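Local coordinates for protein mevalonate kinase, putative (Leishmania major, PDB 2HFS) that probably catalyses the ATP-dependent phosphorylation of (R)-mevalonate to (R)-5-phosphomevalonate, the first of three steps from mevalonate to isopentenyl diphosphate, at residues Lys11-Asn16 with Leu126-Gln131; Cys47-Asn52 with Asp96-Phe101. All coordinates share one frame; numbering follows the deposited sequence.

Contact 2 (47-52 with 96-101) is an antiparallel strand pair, whereas contact 1 (11-16 with 126-131) ties an irregular loop to the C-terminal turn of helix 114-130 through one glutamate. Their centres lie 10 Å apart and they hold different elements that touch: the loop of contact 1 runs beside strand 36-52 of contact 2, where T12 N lies 2.9 Å from L49 O and N16 O 3.0 Å from C47 N, both probable hydrogen bonds. L129 CD2 of the helix packs on L98 CD2 of the strand pair. Each contact is partly buried. Contact 1 depends on a carboxylate, contact 2 on backbone bonds with an apolar face towards the helix and a mostly polar one turned from it.

Contact 1: residues Lys11-Asn16 with Leu126-Gln131; sequences KTTGKN and LSELYQ
The carboxylate of E128 is gripped by T13, G14 and N16, fastening the loop that precedes strand 17-25 to the last turn of helix 114-130 in the N-terminal part of a GHMP kinase fold. E128 CG stands anti to the backbone N (chi1 -178°), and the extended chain beyond it lets the carboxylate reach the bend of the loop. E128 OE2 takes an almost straight bond from T13 N at 2.8 Å, on its syn side but out of the carboxylate plane, and also forms a salt bridge with K9. G14 N divides itself between the two oxygens: it reaches E128 OE1 at 3.1 Å on the syn lone pair and OE2 more weakly. E128 OE1 has a second donor in N16 ND2, 3.0 Å away and nearly along the C-O axis; the amide plane is turned 56° from the carboxylate. These several donors, with K9, would be expected to stabilise the anionic form of E128.

Beside this polar grip, T12 lays CG2 3.8 Å from CD1 of L129, the two side chains crossing at about a right angle, while its OG1 turns to L49 N. Q131, with positive phi, ends the helix in a Schellman motif in which Q131 N returns to E128 O at 3.0 Å; its side chain adds a bond to the same oxygen, NE2 2.9 Å away on a lone pair.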
loop_
_atom_site.group_PDB
_atom_site.type_symbol
_atom_site.label_atom_id
_atom_site.label_comp_id
_atom_site.label_asym_id
_atom_site.label_seq_id
_atom_site.Cartn_x
_atom_site.Cartn_y
_atom_site.Cartn_z
ATOM N N LYS A 11 -1.580 -22.159 19.287
ATOM C CA LYS A 11 -1.055 -21.958 17.951
ATOM C C LYS A 11 -2.221 -21.476 17.100
ATOM O O LYS A 11 -3.319 -22.004 17.240
ATOM C CB LYS A 11 -0.499 -23.297 17.437
ATOM C CG LYS A 11 0.094 -23.303 16.031
ATOM C CD LYS A 11 0.429 -24.761 15.579
ATOM C CE LYS A 11 1.225 -24.745 14.265
ATOM N NZ LYS A 11 1.819 -26.080 13.859
ATOM N N THR A 12 -1.997 -20.483 16.225
ATOM C CA THR A 12 -3.026 -20.106 15.234
ATOM C C THR A 12 -3.219 -21.160 14.150
ATOM O O THR A 12 -2.268 -21.856 13.773
ATOM C CB THR A 12 -2.725 -18.728 14.582
ATOM O OG1 THR A 12 -1.435 -18.757 13.954
ATOM C CG2 THR A 12 -2.632 -17.657 15.647
ATOM N N THR A 13 -4.460 -21.270 13.665
ATOM C CA THR A 13 -4.851 -22.237 12.638
ATOM C C THR A 13 -5.597 -21.556 11.495
ATOM O O THR A 13 -5.954 -22.204 10.500
ATOM C CB THR A 13 -5.787 -23.333 13.212
ATOM O OG1 THR A 13 -6.974 -22.717 13.772
ATOM C CG2 THR A 13 -5.138 -24.086 14.383
ATOM N N GLY A 14 -5.851 -20.258 11.648
ATOM C CA GLY A 14 -6.581 -19.501 10.628
ATOM C C GLY A 14 -5.620 -18.956 9.593
ATOM O O GLY A 14 -4.426 -19.297 9.621
ATOM N N LYS A 15 -6.125 -18.097 8.704
ATOM C CA LYS A 15 -5.297 -17.433 7.705
ATOM C C LYS A 15 -5.286 -15.909 7.944
ATOM O O LYS A 15 -6.097 -15.153 7.377
ATOM C CB LYS A 15 -5.746 -17.795 6.289
ATOM C CG LYS A 15 -4.794 -17.305 5.203
ATOM C CD LYS A 15 -4.936 -18.111 3.915
ATOM C CE LYS A 15 -3.971 -17.605 2.860
ATOM N NZ LYS A 15 -2.589 -18.062 3.157
ATOM N N ASN A 16 -4.369 -15.482 8.811
ATOM C CA ASN A 16 -4.296 -14.099 9.270
ATOM C C ASN A 16 -3.392 -13.293 8.378
ATOM O O ASN A 16 -2.180 -13.428 8.438
ATOM C CB ASN A 16 -3.816 -14.049 10.709
ATOM C CG ASN A 16 -4.755 -14.764 11.631
ATOM O OD1 ASN A 16 -5.911 -14.350 11.807
ATOM N ND2 ASN A 16 -4.297 -15.866 12.182
ATOM N N LEU A 126 -2.984 -12.168 16.573
ATOM C CA LEU A 126 -3.152 -11.946 18.006
ATOM C C LEU A 126 -4.622 -12.111 18.381
ATOM O O LEU A 126 -4.947 -12.770 19.394
ATOM C CB LEU A 126 -2.629 -10.560 18.423
ATOM C CG LEU A 126 -1.106 -10.360 18.358
ATOM C CD1 LEU A 126 -0.751 -8.861 18.510
ATOM C CD2 LEU A 126 -0.396 -11.187 19.440
ATOM N N SER A 127 -5.510 -11.523 17.573
ATOM C CA SER A 127 -6.933 -11.680 17.825
ATOM C C SER A 127 -7.278 -13.160 17.878
ATOM O O SER A 127 -7.997 -13.603 18.781
ATOM C CB SER A 127 -7.773 -10.984 16.747
ATOM O OG SER A 127 -9.160 -11.120 17.040
ATOM N N GLU A 128 -6.752 -13.933 16.929
ATOM C CA GLU A 128 -7.004 -15.368 16.966
ATOM C C GLU A 128 -6.493 -15.991 18.260
ATOM O O GLU A 128 -7.250 -16.633 18.982
ATOM C CB GLU A 128 -6.414 -16.120 15.777
ATOM C CG GLU A 128 -6.754 -17.603 15.854
ATOM C CD GLU A 128 -6.351 -18.431 14.657
ATOM O OE1 GLU A 128 -5.982 -17.869 13.617
ATOM O OE2 GLU A 128 -6.419 -19.678 14.768
ATOM N N LEU A 129 -5.210 -15.790 18.550
ATOM C CA LEU A 129 -4.549 -16.553 19.591
ATOM C C LEU A 129 -5.088 -16.195 20.965
ATOM O O LEU A 129 -5.240 -17.068 21.821
ATOM C CB LEU A 129 -3.047 -16.327 19.539
ATOM C CG LEU A 129 -2.226 -17.402 20.264
ATOM C CD1 LEU A 129 -1.962 -18.531 19.296
ATOM C CD2 LEU A 129 -0.918 -16.805 20.716
ATOM N N TYR A 130 -5.398 -14.912 21.154
ATOM C CA TYR A 130 -5.965 -14.412 22.407
ATOM C C TYR A 130 -7.503 -14.391 22.392
ATOM O O TYR A 130 -8.148 -13.972 23.369
ATOM C CB TYR A 130 -5.344 -13.041 22.742
ATOM C CG TYR A 130 -3.865 -13.183 23.077
ATOM C CD1 TYR A 130 -3.440 -13.278 24.395
ATOM C CD2 TYR A 130 -2.900 -13.277 22.060
ATOM C CE1 TYR A 130 -2.080 -13.441 24.706
ATOM C CE2 TYR A 130 -1.547 -13.455 22.356
ATOM C CZ TYR A 130 -1.151 -13.549 23.677
ATOM O OH TYR A 130 0.188 -13.694 23.956
ATOM N N GLN A 131 -8.077 -14.881 21.292
ATOM C CA GLN A 131 -9.531 -14.901 21.059
ATOM C C GLN A 131 -10.187 -13.569 21.420
ATOM O O GLN A 131 -11.070 -13.500 22.283
ATOM C CB GLN A 131 -10.216 -16.070 21.801
ATOM C CG GLN A 131 -9.889 -17.463 21.286
ATOM C CD GLN A 131 -10.604 -17.810 20.002
ATOM O OE1 GLN A 131 -11.787 -18.139 20.015
ATOM N NE2 GLN A 131 -9.878 -17.764 18.889
#

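Contact 2: residues Cys47-Asn52 with Asp96-Phe101; sequences CRLEIN and DGLKMF
L49 and M100, a selenomethionine, lie side by side and point the same way from a non-hydrogen-bonded pair, with L49 CD2 3.7 Å from M100 CG. M100 is extended throughout, CG anti to the backbone N (chi1 -172°), and its CE ends 3.7 Å from C47 SG. L98, diagonal to L49, meets it loosely, L98 CD1 lying 4.4 Å from L49 CD1. On its other branch, L98 CD2 lies 4.0 Å from I51 CA. Helix 114-130 covers this apolar face, A125 and L126 meeting L49 while L129 and Y130 meet L98.

Between the strands run six backbone hydrogen bonds, two each for R48 with F101, E50 with K99 and N52 with G97. The middle pair includes K99 N to E50 O at 2.8 Å. At the end of the ladder the geometry changes: N52 N stands 54° above the carbonyl plane of G97 and G97 N is likewise raised above that of N52.

The opposite, largely polar face carries R48, E50, N52 and K99, with the F101 ring beside R48 CD. E50 and K99 run alongside each other, yet E50 OE2 and K99 NZ remain 5.1 Å apart, where opposite charges may still attract weakly without contact. Instead the aliphatic part of K99 crosses the amide of N52, its CG 3.6 Å from N52 ND2 and its CD 3.6 Å from N52 OD1.

Strand 97-103 also pairs in parallel with strand 58-62, while strand 36-52 pairs antiparallel with 17-25 and 166-172. Such a mixed sheet, backed by helices on its apolar face, is characteristic of the N-terminal domain of GHMP kinases.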
loop_
_atom_site.group_PDB
_atom_site.type_symbol
_atom_site.label_atom_id
_atom_site.label_comp_id
_atom_site.label_asym_id
_atom_site.label_seq_id
_atom_site.Cartn_x
_atom_site.Cartn_y
_atom_site.Cartn_z
ATOM N N CYS A 47 0.706 -13.747 8.979
ATOM C CA CYS A 47 1.347 -13.936 10.280
ATOM C C CYS A 47 0.763 -15.183 10.963
ATOM O O CYS A 47 -0.466 -15.366 11.019
ATOM C CB CYS A 47 1.190 -12.686 11.168
ATOM S SG CYS A 47 1.735 -12.951 12.875
ATOM N N ARG A 48 1.655 -16.046 11.448
ATOM C CA ARG A 48 1.297 -17.212 12.243
ATOM C C ARG A 48 1.976 -17.037 13.587
ATOM O O ARG A 48 3.141 -16.594 13.653
ATOM C CB ARG A 48 1.823 -18.503 11.603
ATOM C CG ARG A 48 1.166 -18.946 10.308
ATOM C CD ARG A 48 1.785 -20.231 9.698
ATOM N NE ARG A 48 1.419 -21.424 10.466
ATOM C CZ ARG A 48 1.404 -22.681 10.002
ATOM N NH1 ARG A 48 1.728 -22.946 8.741
ATOM N NH2 ARG A 48 1.046 -23.676 10.808
ATOM N N LEU A 49 1.251 -17.401 14.639
ATOM C CA LEU A 49 1.723 -17.293 16.006
ATOM C C LEU A 49 1.566 -18.606 16.765
ATOM O O LEU A 49 0.643 -19.362 16.511
ATOM C CB LEU A 49 0.917 -16.223 16.741
ATOM C CG LEU A 49 1.045 -14.782 16.258
ATOM C CD1 LEU A 49 0.115 -13.942 17.119
ATOM C CD2 LEU A 49 2.493 -14.285 16.395
ATOM N N GLU A 50 2.481 -18.857 17.689
ATOM C CA GLU A 50 2.304 -19.900 18.687
ATOM C C GLU A 50 3.019 -19.548 19.977
ATOM O O GLU A 50 3.973 -18.769 19.976
ATOM C CB GLU A 50 2.791 -21.227 18.155
ATOM C CG GLU A 50 4.232 -21.207 17.698
ATOM C CD GLU A 50 4.612 -22.555 17.147
ATOM O OE1 GLU A 50 4.209 -22.864 16.008
ATOM O OE2 GLU A 50 5.272 -23.307 17.874
ATOM N N ILE A 51 2.544 -20.126 21.071
ATOM C CA ILE A 51 3.104 -19.874 22.392
ATOM C C ILE A 51 4.531 -20.379 22.478
ATOM O O ILE A 51 4.905 -21.320 21.769
ATOM C CB ILE A 51 2.169 -20.442 23.500
ATOM C CG1 ILE A 51 1.976 -21.960 23.371
ATOM C CG2 ILE A 51 0.811 -19.740 23.444
ATOM C CD1 ILE A 51 1.072 -22.568 24.480
ATOM N N ASN A 52 5.347 -19.702 23.281
ATOM C CA ASN A 52 6.744 -20.078 23.466
ATOM C C ASN A 52 6.952 -20.211 24.973
ATOM O O ASN A 52 7.392 -19.278 25.617
ATOM C CB ASN A 52 7.660 -19.007 22.842
ATOM C CG ASN A 52 9.001 -19.573 22.343
ATOM O OD1 ASN A 52 9.175 -20.785 22.199
ATOM N ND2 ASN A 52 9.935 -18.685 22.054
ATOM N N ASP A 96 5.821 -16.391 29.438
ATOM C CA ASP A 96 5.827 -17.142 28.183
ATOM C C ASP A 96 5.660 -16.170 27.033
ATOM O O ASP A 96 4.811 -15.278 27.081
ATOM C CB ASP A 96 4.671 -18.134 28.123
ATOM C CG ASP A 96 4.753 -19.196 29.180
ATOM O OD1 ASP A 96 5.865 -19.416 29.724
ATOM O OD2 ASP A 96 3.744 -19.863 29.521
ATOM N N GLY A 97 6.447 -16.374 25.985
ATOM C CA GLY A 97 6.443 -15.481 24.844
ATOM C C GLY A 97 5.708 -16.097 23.675
ATOM O O GLY A 97 4.865 -16.988 23.848
ATOM N N LEU A 98 6.033 -15.605 22.482
ATOM C CA LEU A 98 5.436 -16.077 21.247
ATOM C C LEU A 98 6.507 -16.285 20.182
ATOM O O LEU A 98 7.465 -15.518 20.080
ATOM C CB LEU A 98 4.401 -15.056 20.713
ATOM C CG LEU A 98 3.134 -14.756 21.539
ATOM C CD1 LEU A 98 2.304 -13.636 20.910
ATOM C CD2 LEU A 98 2.248 -15.982 21.736
ATOM N N LYS A 99 6.324 -17.315 19.372
ATOM C CA LYS A 99 7.069 -17.427 18.142
ATOM C C LYS A 99 6.176 -16.905 17.030
ATOM O O LYS A 99 5.017 -17.315 16.930
ATOM C CB LYS A 99 7.474 -18.881 17.886
ATOM C CG LYS A 99 8.717 -19.285 18.687
ATOM C CD LYS A 99 9.008 -20.784 18.596
ATOM C CE LYS A 99 9.950 -21.125 17.476
ATOM N NZ LYS A 99 10.336 -22.570 17.526
HETATM N N MSE A 100 6.735 -16.015 16.214
HETATM C CA MSE A 100 6.025 -15.349 15.123
HETATM C C MSE A 100 6.650 -15.809 13.803
HETATM O O MSE A 100 7.868 -15.685 13.598
HETATM C CB MSE A 100 6.169 -13.832 15.294
HETATM C CG MSE A 100 5.321 -13.002 14.353
HETATM SE SE MSE A 100 5.545 -11.062 14.681
HETATM C CE MSE A 100 4.455 -10.500 13.226
ATOM N N PHE A 101 5.836 -16.362 12.912
ATOM C CA PHE A 101 6.313 -16.660 11.562
ATOM C C PHE A 101 5.681 -15.677 10.587
ATOM O O PHE A 101 4.464 -15.509 10.607
ATOM C CB PHE A 101 5.978 -18.097 11.177
ATOM C CG PHE A 101 6.376 -18.449 9.770
ATOM C CD1 PHE A 101 7.656 -18.951 9.503
ATOM C CD2 PHE A 101 5.481 -18.282 8.715
ATOM C CE1 PHE A 101 8.039 -19.279 8.199
ATOM C CE2 PHE A 101 5.859 -18.601 7.394
ATOM C CZ PHE A 101 7.129 -19.099 7.140
#